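Local coordinates for protein methyl transferase from Methanosarcina acetivorans (Methanosarcina acetivorans, PDB 6MRO) that probably transfers methyl groups from S-adenosylmethionine, binds S-adenosyl-L-homocysteine in its cofactor pocket and holds calcium ions, at residues N82-N87 and D92-E97; N53-T58 and F100-D105; E115-F120 and E159-P164. The protein carries 1 engineered substitution. All coordinates share one frame; numbering follows the deposited sequence.

Contact 1 (N82-N87 and D92-E97). With SAH (S-adenosyl-L-homocysteine), chain B.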
loop_
_atom_site.group_PDB
_atom_site.type_symbol
_atom_site.label_atom_id
_atom_site.label_comp_id
_atom_site.label_asym_id
_atom_site.label_seq_id
_atom_site.Cartn_x
_atom_site.Cartn_y
_atom_site.Cartn_z
ATOM N N ASN A 82 7.988 11.504 -5.960
ATOM C CA ASN A 82 6.856 12.299 -6.446
ATOM C C ASN A 82 5.660 12.051 -5.522
ATOM O O ASN A 82 4.867 11.133 -5.730
ATOM C CB ASN A 82 6.565 11.927 -7.898
ATOM C CG ASN A 82 5.401 12.690 -8.500
ATOM O OD1 ASN A 82 5.229 13.883 -8.275
ATOM N ND2 ASN A 82 4.600 11.989 -9.297
ATOM N N PHE A 83 5.530 12.872 -4.476
ATOM C CA PHE A 83 4.435 12.744 -3.515
ATOM C C PHE A 83 3.291 13.663 -3.924
ATOM O O PHE A 83 3.500 14.867 -4.139
ATOM C CB PHE A 83 4.899 13.102 -2.099
ATOM C CG PHE A 83 5.647 11.999 -1.399
ATOM C CD1 PHE A 83 5.036 10.784 -1.129
ATOM C CD2 PHE A 83 6.964 12.187 -0.998
ATOM C CE1 PHE A 83 5.726 9.773 -0.478
ATOM C CE2 PHE A 83 7.654 11.192 -0.348
ATOM C CZ PHE A 83 7.036 9.977 -0.089
ATOM N N ILE A 84 2.086 13.113 -4.040
ATOM C CA ILE A 84 0.952 13.908 -4.495
ATOM C C ILE A 84 -0.267 13.617 -3.636
ATOM O O ILE A 84 -0.487 12.484 -3.192
ATOM C CB ILE A 84 0.637 13.685 -5.996
ATOM C CG1 ILE A 84 0.184 12.259 -6.289
ATOM C CG2 ILE A 84 1.838 14.039 -6.866
ATOM C CD1 ILE A 84 -0.119 12.038 -7.763
ATOM N N VAL A 85 -1.046 14.666 -3.383
ATOM C CA VAL A 85 -2.336 14.536 -2.724
ATOM C C VAL A 85 -3.345 14.084 -3.764
ATOM O O VAL A 85 -3.451 14.691 -4.837
ATOM C CB VAL A 85 -2.764 15.869 -2.089
ATOM C CG1 VAL A 85 -4.148 15.728 -1.475
ATOM C CG2 VAL A 85 -1.749 16.325 -1.034
ATOM N N GLY A 86 -4.096 13.040 -3.454
ATOM C CA GLY A 86 -5.023 12.513 -4.439
ATOM C C GLY A 86 -5.794 11.327 -3.908
ATOM O O GLY A 86 -5.481 10.761 -2.853
ATOM N N ASN A 87 -6.809 10.952 -4.681
ATOM C CA ASN A 87 -7.733 9.876 -4.349
ATOM C C ASN A 87 -7.460 8.692 -5.267
ATOM O O ASN A 87 -7.553 8.826 -6.487
ATOM C CB ASN A 87 -9.174 10.351 -4.516
ATOM C CG ASN A 87 -10.168 9.430 -3.874
ATOM O OD1 ASN A 87 -9.965 8.210 -3.799
ATOM N ND2 ASN A 87 -11.269 10.006 -3.408
ATOM N N ASP A 92 -7.375 7.800 -12.198
ATOM C CA ASP A 92 -7.360 7.712 -13.646
ATOM C C ASP A 92 -7.214 9.126 -14.212
ATOM O O ASP A 92 -6.876 9.291 -15.345
ATOM C CB ASP A 92 -8.595 7.040 -14.157
ATOM C CG ASP A 92 -9.844 7.663 -13.688
ATOM O OD1 ASP A 92 -9.969 8.127 -12.568
ATOM O OD2 ASP A 92 -10.782 7.640 -14.451
ATOM N N GLN A 93 -7.497 10.139 -13.411
ATOM C CA GLN A 93 -7.325 11.502 -13.843
ATOM C C GLN A 93 -5.952 12.010 -13.501
ATOM O O GLN A 93 -5.625 13.098 -13.835
ATOM C CB GLN A 93 -8.347 12.411 -13.231
ATOM C CG GLN A 93 -9.745 12.192 -13.713
ATOM C CD GLN A 93 -10.321 13.420 -14.403
ATOM O OE1 GLN A 93 -10.871 14.296 -13.775
ATOM N NE2 GLN A 93 -10.191 13.469 -15.681
ATOM N N LEU A 94 -5.161 11.196 -12.809
ATOM C CA LEU A 94 -3.817 11.535 -12.460
ATOM C C LEU A 94 -2.785 10.757 -13.234
ATOM O O LEU A 94 -1.748 11.252 -13.483
ATOM C CB LEU A 94 -3.560 11.305 -10.974
ATOM C CG LEU A 94 -4.405 12.089 -10.014
ATOM C CD1 LEU A 94 -4.336 11.497 -8.654
ATOM C CD2 LEU A 94 -3.860 13.489 -9.976
ATOM N N PHE A 95 -3.082 9.516 -13.571
ATOM C CA PHE A 95 -2.137 8.663 -14.272
ATOM C C PHE A 95 -2.819 8.060 -15.490
ATOM O O PHE A 95 -4.038 7.863 -15.505
ATOM C CB PHE A 95 -1.594 7.526 -13.377
ATOM C CG PHE A 95 -1.184 7.962 -11.990
ATOM C CD1 PHE A 95 -1.853 7.475 -10.871
ATOM C CD2 PHE A 95 -0.127 8.847 -11.801
ATOM C CE1 PHE A 95 -1.481 7.859 -9.596
ATOM C CE2 PHE A 95 0.255 9.235 -10.524
ATOM C CZ PHE A 95 -0.424 8.753 -9.421
ATOM N N THR A 96 -2.032 7.781 -16.524
ATOM C CA THR A 96 -2.575 7.076 -17.672
ATOM C C THR A 96 -2.498 5.571 -17.420
ATOM O O THR A 96 -1.966 5.104 -16.408
ATOM C CB THR A 96 -1.843 7.464 -18.960
ATOM O OG1 THR A 96 -0.425 7.412 -18.747
ATOM C CG2 THR A 96 -2.241 8.867 -19.395
ATOM N N GLU A 97 -3.040 4.805 -18.359
ATOM C CA GLU A 97 -3.053 3.354 -18.262
ATOM C C GLU A 97 -1.642 2.787 -18.404
ATOM O O GLU A 97 -0.775 3.388 -19.043
ATOM C CB GLU A 97 -3.965 2.782 -19.355
ATOM C CG GLU A 97 -4.242 1.287 -19.285
ATOM C CD GLU A 97 -5.144 0.803 -20.420
ATOM O OE1 GLU A 97 -5.621 1.646 -21.219
ATOM O OE2 GLU A 97 -5.351 -0.426 -20.522
HETATM N N SAH B . 0.824 3.338 3.715
HETATM C CA SAH B . 1.022 4.195 4.899
HETATM C CB SAH B . -0.318 4.676 5.440
HETATM C CG SAH B . -1.321 3.549 5.687
HETATM S SD SAH B . -2.837 4.094 6.507
HETATM C C SAH B . 1.788 3.477 5.998
HETATM O O SAH B . 2.047 2.267 5.904
HETATM O OXT SAH B . 2.147 4.105 7.006
HETATM C "C5'" SAH B . -3.871 4.220 5.014
HETATM C "C4'" SAH B . -3.617 5.500 4.217
HETATM O "O4'" SAH B . -4.474 5.514 3.082
HETATM C "C3'" SAH B . -3.856 6.803 4.979
HETATM O "O3'" SAH B . -2.674 7.582 4.883
HETATM C "C2'" SAH B . -5.049 7.426 4.266
HETATM O "O2'" SAH B . -5.049 8.845 4.234
HETATM C "C1'" SAH B . -4.935 6.833 2.872
HETATM N N9 SAH B . -6.186 6.749 2.110
HETATM C C8 SAH B . -7.410 6.276 2.528
HETATM N N7 SAH B . -8.262 6.332 1.489
HETATM C C5 SAH B . -7.592 6.813 0.413
HETATM C C6 SAH B . -7.971 7.082 -0.899
HETATM N N6 SAH B . -9.215 6.861 -1.305
HETATM N N1 SAH B . -7.042 7.582 -1.774
HETATM C C2 SAH B . -5.742 7.814 -1.365
HETATM N N3 SAH B . -5.365 7.564 -0.064
HETATM C C4 SAH B . -6.283 7.058 0.796
#
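Ile-84 and Phe-95 make the close part of this contact: the delta methyl CD1 of Ile-84 comes obliquely onto the far end of the ring, 3.7 Å from Phe-95 CZ. With chi1 at 65°, Ile-84 CG1 sits flanked by its own N and C, and the extended chi2 then carries CD1 straight out from the strand to meet the ring arriving from the opposite direction. The ring is held on one face by its own neighbour, Leu-94 CB lying 4.0 Å above the plane of the Phe-95 ring and over its centre; Phe-100 meets it edge-to-face, and Thr-58 and Val-127 also touch it. Packing is looser around the end of Leu-94, a residue largely in solvent, whose CD1 stays 4.3 Å from Ile-84 CD1 and 4.4 Å from Gly-86 CA.

Past the strand end the chain turns from apolar to polar work. The adenine amino group N6 of S-adenosyl-L-homocysteine donates to Asn-87 OD1 at 2.9 Å with an N-H...O angle of 156°, and the same oxygen accepts from the backbone N of Leu-89, so two hydrogen bonds grip this oxygen. Gly-86 O lies 3.3 Å from adenine C2 of the ligand. Val-88 N and Asp-61 OD2 also bond the ligand. A loop at the carboxyl end of a parallel strand, gripping adenine on one side and packed on apolar side chains on the other, is one wall of the cofactor site, as in Rossmann-like methyltransferases.

Contact 2 (N53-T58 and F100-D105)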
loop_
_atom_site.group_PDB
_atom_site.type_symbol
_atom_site.label_atom_id
_atom_site.label_comp_id
_atom_site.label_asym_id
_atom_site.label_seq_id
_atom_site.Cartn_x
_atom_site.Cartn_y
_atom_site.Cartn_z
ATOM N N ASN A 53 16.145 2.235 -3.270
ATOM C CA ASN A 53 16.516 0.962 -3.870
ATOM C C ASN A 53 16.215 0.915 -5.365
ATOM O O ASN A 53 15.824 -0.122 -5.906
ATOM C CB ASN A 53 15.835 -0.182 -3.130
ATOM C CG ASN A 53 16.474 -0.424 -1.782
ATOM O OD1 ASN A 53 17.518 -1.052 -1.695
ATOM N ND2 ASN A 53 15.890 0.137 -0.738
ATOM N N GLY A 54 16.395 2.042 -6.044
ATOM C CA GLY A 54 16.450 2.065 -7.494
ATOM C C GLY A 54 15.139 2.225 -8.229
ATOM O O GLY A 54 15.128 2.085 -9.459
ATOM N N CYS A 55 14.039 2.516 -7.536
ATOM C CA CYS A 55 12.752 2.720 -8.188
ATOM C C CYS A 55 12.472 4.209 -8.396
ATOM O O CYS A 55 12.961 5.060 -7.652
ATOM C CB CYS A 55 11.620 2.099 -7.371
ATOM S SG CYS A 55 11.648 0.290 -7.336
ATOM N N ASP A 56 11.692 4.514 -9.437
ATOM C CA ASP A 56 11.128 5.853 -9.641
ATOM C C ASP A 56 9.780 5.876 -8.939
ATOM O O ASP A 56 8.820 5.276 -9.429
ATOM C CB ASP A 56 10.932 6.154 -11.125
ATOM C CG ASP A 56 12.228 6.179 -11.904
ATOM O OD1 ASP A 56 13.281 6.537 -11.325
ATOM O OD2 ASP A 56 12.184 5.829 -13.101
ATOM N N VAL A 57 9.684 6.567 -7.804
ATOM C CA VAL A 57 8.562 6.373 -6.892
ATOM C C VAL A 57 7.608 7.554 -6.943
ATOM O O VAL A 57 8.028 8.717 -6.886
ATOM C CB VAL A 57 9.034 6.137 -5.450
ATOM C CG1 VAL A 57 7.818 5.896 -4.541
ATOM C CG2 VAL A 57 9.926 4.917 -5.421
ATOM N N THR A 58 6.319 7.235 -7.035
ATOM C CA THR A 58 5.222 8.161 -6.789
ATOM C C THR A 58 4.429 7.663 -5.592
ATOM O O THR A 58 4.158 6.468 -5.477
ATOM C CB THR A 58 4.308 8.262 -8.021
ATOM O OG1 THR A 58 5.050 8.806 -9.121
ATOM C CG2 THR A 58 3.129 9.188 -7.723
ATOM N N PHE A 100 2.762 1.870 -14.284
ATOM C CA PHE A 100 3.616 1.486 -13.164
ATOM C C PHE A 100 4.031 0.022 -13.252
ATOM O O PHE A 100 3.202 -0.851 -13.520
ATOM C CB PHE A 100 2.896 1.750 -11.834
ATOM C CG PHE A 100 2.713 3.208 -11.544
ATOM C CD1 PHE A 100 1.502 3.826 -11.789
ATOM C CD2 PHE A 100 3.767 3.965 -11.058
ATOM C CE1 PHE A 100 1.338 5.192 -11.539
ATOM C CE2 PHE A 100 3.616 5.332 -10.829
ATOM C CZ PHE A 100 2.401 5.940 -11.058
ATOM N N ASP A 101 5.323 -0.232 -13.021
ATOM C CA ASP A 101 5.830 -1.596 -12.871
ATOM C C ASP A 101 5.427 -2.229 -11.538
ATOM O O ASP A 101 5.321 -3.458 -11.441
ATOM C CB ASP A 101 7.352 -1.581 -12.979
ATOM C CG ASP A 101 7.822 -1.007 -14.276
ATOM O OD1 ASP A 101 8.398 0.102 -14.268
ATOM O OD2 ASP A 101 7.602 -1.670 -15.313
ATOM N N ILE A 102 5.254 -1.414 -10.500
ATOM C CA ILE A 102 4.977 -1.875 -9.141
ATOM C C ILE A 102 3.921 -0.960 -8.547
ATOM O O ILE A 102 4.018 0.269 -8.679
ATOM C CB ILE A 102 6.236 -1.836 -8.250
ATOM C CG1 ILE A 102 7.365 -2.699 -8.802
ATOM C CG2 ILE A 102 5.901 -2.176 -6.790
ATOM C CD1 ILE A 102 8.726 -2.000 -8.690
ATOM N N VAL A 103 2.908 -1.546 -7.905
ATOM C CA VAL A 103 2.062 -0.821 -6.957
ATOM C C VAL A 103 2.216 -1.490 -5.598
ATOM O O VAL A 103 2.049 -2.714 -5.491
ATOM C CB VAL A 103 0.579 -0.805 -7.369
ATOM C CG1 VAL A 103 -0.273 -0.155 -6.254
ATOM C CG2 VAL A 103 0.392 -0.051 -8.702
ATOM N N ILE A 104 2.520 -0.693 -4.559
ATOM C CA ILE A 104 2.540 -1.196 -3.185
ATOM C C ILE A 104 1.388 -0.587 -2.399
ATOM O O ILE A 104 1.014 0.572 -2.572
ATOM C CB ILE A 104 3.887 -0.978 -2.447
ATOM C CG1 ILE A 104 4.194 0.506 -2.215
ATOM C CG2 ILE A 104 5.026 -1.694 -3.183
ATOM C CD1 ILE A 104 5.371 0.733 -1.245
ATOM N N ASP A 105 0.836 -1.392 -1.495
ATOM C CA ASP A 105 -0.378 -1.038 -0.762
ATOM C C ASP A 105 -0.109 -1.493 0.669
ATOM O O ASP A 105 -0.143 -2.687 0.957
ATOM C CB ASP A 105 -1.568 -1.739 -1.414
ATOM C CG ASP A 105 -2.868 -1.587 -0.654
ATOM O OD1 ASP A 105 -3.901 -1.713 -1.347
ATOM O OD2 ASP A 105 -2.888 -1.340 0.575
#
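In the parallel part of the Rossmann-like sheet, Cys-55 with Ile-102 and Thr-58 with Phe-100 reach past strand 35-39, which runs between strands 56-61 and 100-106. The closest alpha carbons, Cys-55 CA and Ile-102 CA, are 9.1 Å apart, about two strand spacings, so side chains alone bridge the gap. The two pairs lie on opposite faces of the sheet.

On one face Cys-55 SG meets the methyl Ile-102 CD1 at 4.0 Å, a thiol against an alkyl end. Chi2 of Ile-102, 138°, departs from a staggered value and swings CD1 toward the sulfur. On the other face the side chains of Thr-58 and Phe-100 cross at about a right angle, and the ring atom Phe-100 CE2 comes obliquely within 4.1 Å of Thr-58 CB. Thr-58 OG1 stands equally near that carbon, but its polar partner is Asn-82 ND2, a bond consistent with the rotation seen, chi1 -63°, which leaves CG2 facing Phe-95. All four touching residues are buried.

Asp-101, at the corner of the second segment, accepts the backbone N of Arg-35 on OD1, tying that bend to the start of the intervening strand. Asp-56 and Thr-58 bond to strand 35-39 through their backbones, while Val-57 and Ile-104 pack on helix 45-51. Phe-100 rests on Leu-37 and Arg-35 of the middle strand and touches Val-127 of helix 114-127, the helix on its side of the sheet.

Contact 3 (E115-F120 and E159-P164)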
loop_
_atom_site.group_PDB
_atom_site.type_symbol
_atom_site.label_atom_id
_atom_site.label_comp_id
_atom_site.label_asym_id
_atom_site.label_seq_id
_atom_site.Cartn_x
_atom_site.Cartn_y
_atom_site.Cartn_z
ATOM N N GLU A 115 -18.293 -1.039 -0.616
ATOM C CA GLU A 115 -18.894 -0.471 -1.820
ATOM C C GLU A 115 -17.873 0.177 -2.746
ATOM O O GLU A 115 -18.209 0.473 -3.897
ATOM C CB GLU A 115 -19.977 0.543 -1.443
ATOM C CG GLU A 115 -21.312 -0.104 -1.110
ATOM C CD GLU A 115 -22.396 0.906 -0.804
ATOM O OE1 GLU A 115 -23.528 0.730 -1.299
ATOM O OE2 GLU A 115 -22.121 1.872 -0.065
ATOM N N GLU A 116 -16.644 0.396 -2.279
ATOM C CA GLU A 116 -15.589 0.967 -3.103
ATOM C C GLU A 116 -14.562 -0.065 -3.552
ATOM O O GLU A 116 -13.609 0.299 -4.247
ATOM C CB GLU A 116 -14.885 2.101 -2.344
ATOM C CG GLU A 116 -15.795 3.268 -1.928
ATOM C CD GLU A 116 -16.548 3.906 -3.093
ATOM O OE1 GLU A 116 -15.913 4.228 -4.119
ATOM O OE2 GLU A 116 -17.776 4.116 -2.981
ATOM N N ARG A 117 -14.739 -1.343 -3.195
ATOM C CA ARG A 117 -13.698 -2.341 -3.436
ATOM C C ARG A 117 -13.550 -2.670 -4.921
ATOM O O ARG A 117 -12.426 -2.777 -5.423
ATOM C CB ARG A 117 -13.987 -3.611 -2.630
ATOM C CG ARG A 117 -13.535 -3.551 -1.172
ATOM C CD ARG A 117 -12.817 -4.831 -0.756
ATOM N NE ARG A 117 -12.625 -4.961 0.692
ATOM C CZ ARG A 117 -11.792 -4.214 1.419
ATOM N NH1 ARG A 117 -11.078 -3.255 0.847
ATOM N NH2 ARG A 117 -11.676 -4.419 2.727
ATOM N N LEU A 118 -14.662 -2.865 -5.641
ATOM C CA LEU A 118 -14.555 -3.180 -7.066
ATOM C C LEU A 118 -13.888 -2.040 -7.820
ATOM O O LEU A 118 -12.957 -2.259 -8.605
ATOM C CB LEU A 118 -15.933 -3.486 -7.664
ATOM C CG LEU A 118 -16.089 -3.286 -9.184
ATOM C CD1 LEU A 118 -15.182 -4.221 -9.987
ATOM C CD2 LEU A 118 -17.549 -3.448 -9.638
ATOM N N LEU A 119 -14.356 -0.810 -7.586
ATOM C CA LEU A 119 -13.732 0.368 -8.183
ATOM C C LEU A 119 -12.247 0.435 -7.845
ATOM O O LEU A 119 -11.415 0.746 -8.707
ATOM C CB LEU A 119 -14.449 1.628 -7.694
ATOM C CG LEU A 119 -14.032 2.969 -8.290
ATOM C CD1 LEU A 119 -14.287 2.943 -9.782
ATOM C CD2 LEU A 119 -14.777 4.124 -7.624
ATOM N N PHE A 120 -11.899 0.149 -6.591
ATOM C CA PHE A 120 -10.498 0.158 -6.180
ATOM C C PHE A 120 -9.672 -0.801 -7.031
ATOM O O PHE A 120 -8.653 -0.413 -7.614
ATOM C CB PHE A 120 -10.413 -0.195 -4.697
ATOM C CG PHE A 120 -9.013 -0.338 -4.171
ATOM C CD1 PHE A 120 -8.441 -1.590 -4.041
ATOM C CD2 PHE A 120 -8.282 0.780 -3.779
ATOM C CE1 PHE A 120 -7.158 -1.736 -3.533
ATOM C CE2 PHE A 120 -6.993 0.638 -3.270
ATOM C CZ PHE A 120 -6.438 -0.629 -3.147
ATOM N N GLU A 159 -8.593 -13.487 -2.187
ATOM C CA GLU A 159 -8.725 -14.226 -3.435
ATOM C C GLU A 159 -9.960 -13.779 -4.207
ATOM O O GLU A 159 -9.902 -13.567 -5.418
ATOM C CB GLU A 159 -8.794 -15.729 -3.162
ATOM C CG GLU A 159 -7.453 -16.361 -2.823
ATOM C CD GLU A 159 -7.547 -17.864 -2.638
ATOM O OE1 GLU A 159 -7.569 -18.588 -3.656
ATOM O OE2 GLU A 159 -7.598 -18.319 -1.477
ATOM N N SER A 160 -11.075 -13.624 -3.500
ATOM C CA SER A 160 -12.320 -13.199 -4.134
ATOM C C SER A 160 -12.204 -11.789 -4.708
ATOM O O SER A 160 -12.756 -11.500 -5.778
ATOM C CB SER A 160 -13.464 -13.259 -3.130
ATOM O OG SER A 160 -14.667 -12.866 -3.757
ATOM N N THR A 161 -11.476 -10.912 -4.016
ATOM C CA THR A 161 -11.353 -9.516 -4.431
ATOM C C THR A 161 -10.411 -9.348 -5.616
ATOM O O THR A 161 -10.721 -8.609 -6.559
ATOM C CB THR A 161 -10.859 -8.672 -3.256
ATOM O OG1 THR A 161 -11.810 -8.737 -2.186
ATOM C CG2 THR A 161 -10.658 -7.233 -3.678
ATOM N N PHE A 162 -9.251 -10.005 -5.594
ATOM C CA PHE A 162 -8.214 -9.688 -6.575
ATOM C C PHE A 162 -8.072 -10.709 -7.704
ATOM O O PHE A 162 -7.447 -10.387 -8.721
ATOM C CB PHE A 162 -6.871 -9.496 -5.860
ATOM C CG PHE A 162 -6.841 -8.262 -4.999
ATOM C CD1 PHE A 162 -6.965 -8.352 -3.618
ATOM C CD2 PHE A 162 -6.728 -7.014 -5.576
ATOM C CE1 PHE A 162 -6.967 -7.206 -2.835
ATOM C CE2 PHE A 162 -6.729 -5.864 -4.794
ATOM C CZ PHE A 162 -6.841 -5.965 -3.428
ATOM N N SER A 163 -8.621 -11.917 -7.554
ATOM C CA SER A 163 -8.591 -12.878 -8.655
ATOM C C SER A 163 -9.275 -12.394 -9.929
ATOM O O SER A 163 -8.792 -12.753 -11.020
ATOM C CB SER A 163 -9.215 -14.209 -8.220
ATOM O OG SER A 163 -8.290 -14.999 -7.502
ATOM N N PRO A 164 -10.389 -11.652 -9.893
ATOM C CA PRO A 164 -11.048 -11.278 -11.166
ATOM C C PRO A 164 -10.163 -10.511 -12.134
ATOM O O PRO A 164 -10.292 -10.694 -13.353
ATOM C CB PRO A 164 -12.236 -10.424 -10.710
ATOM C CG PRO A 164 -12.584 -10.973 -9.393
ATOM C CD PRO A 164 -11.266 -11.305 -8.749
#
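Helices 114-127 and 155-162 face one another through Arg-117 and Phe-120, about one turn apart, on one side and the adjacent Thr-161 and Phe-162 on the other, their backbones well separated: Arg-117 CA to Thr-161 CA is 7.6 Å and Phe-120 CA to Phe-162 CA is 10.1 Å. The turn is set by the backbone bond from Phe-120 N to Glu-116 O, 2.9 Å long.

The two phenylalanines meet rim to rim. Phe-120 CE1 lies 4.2 Å from Phe-162 CZ, each atom at the edge of the other ring and near its plane, while the planes themselves are turned steeply, by about 73°; this is edge contact, not a stack. A chi1 of 175° carries the Phe-120 ring out from its helix, whereas Phe-162 starts off beside the contact and only its ring end comes over. Thr-161 CG2 sits over one face of the Phe-162 ring, 3.7 Å from its plane and displaced to the rim.

Arg-117 passes alongside Thr-161 with its aliphatic part, CD being 4.3 Å from Thr-161 OG1. That hydroxyl bonds the backbone O of Glu-157, a calcium ligand one turn earlier. The guanidinium group of Arg-117 is engaged elsewhere, bonding Phe-109 O through NH1 and making a cation-pi contact with the Phe-109 ring.

Phe-109 and Tyr-134 also meet the ring of Phe-162, and Tyr-134 and Met-136 belong to strand 132-139, on which the two helices come together. Phe-120 further touches Leu-108 and Ile-112 of the loop after strand 100-106, and Thr-121 of helix 114-127 packs against both Thr-161 and Phe-162.

Overall arrangement
Contacts 1 and 2 lie 13 Å apart, centre to centre, on one sheet, and contact 1 falls within the chain interval spanned by contact 2. They touch directly: Asn-82 N bonds Val-57 O at 2.9 Å, joining neighbouring strands 82-85 and 56-61. Contact 3 comes later in the chain, 20 Å from contact 1 and 21 Å from contact 2 between centres. It still reaches contact 2 through Phe-120 CZ, 3.3 Å from Asp-105 OD1, where strand 100-106 precedes helix 114-127. Together they run from the adenine site through the parallel core to the helices beside the calcium ions.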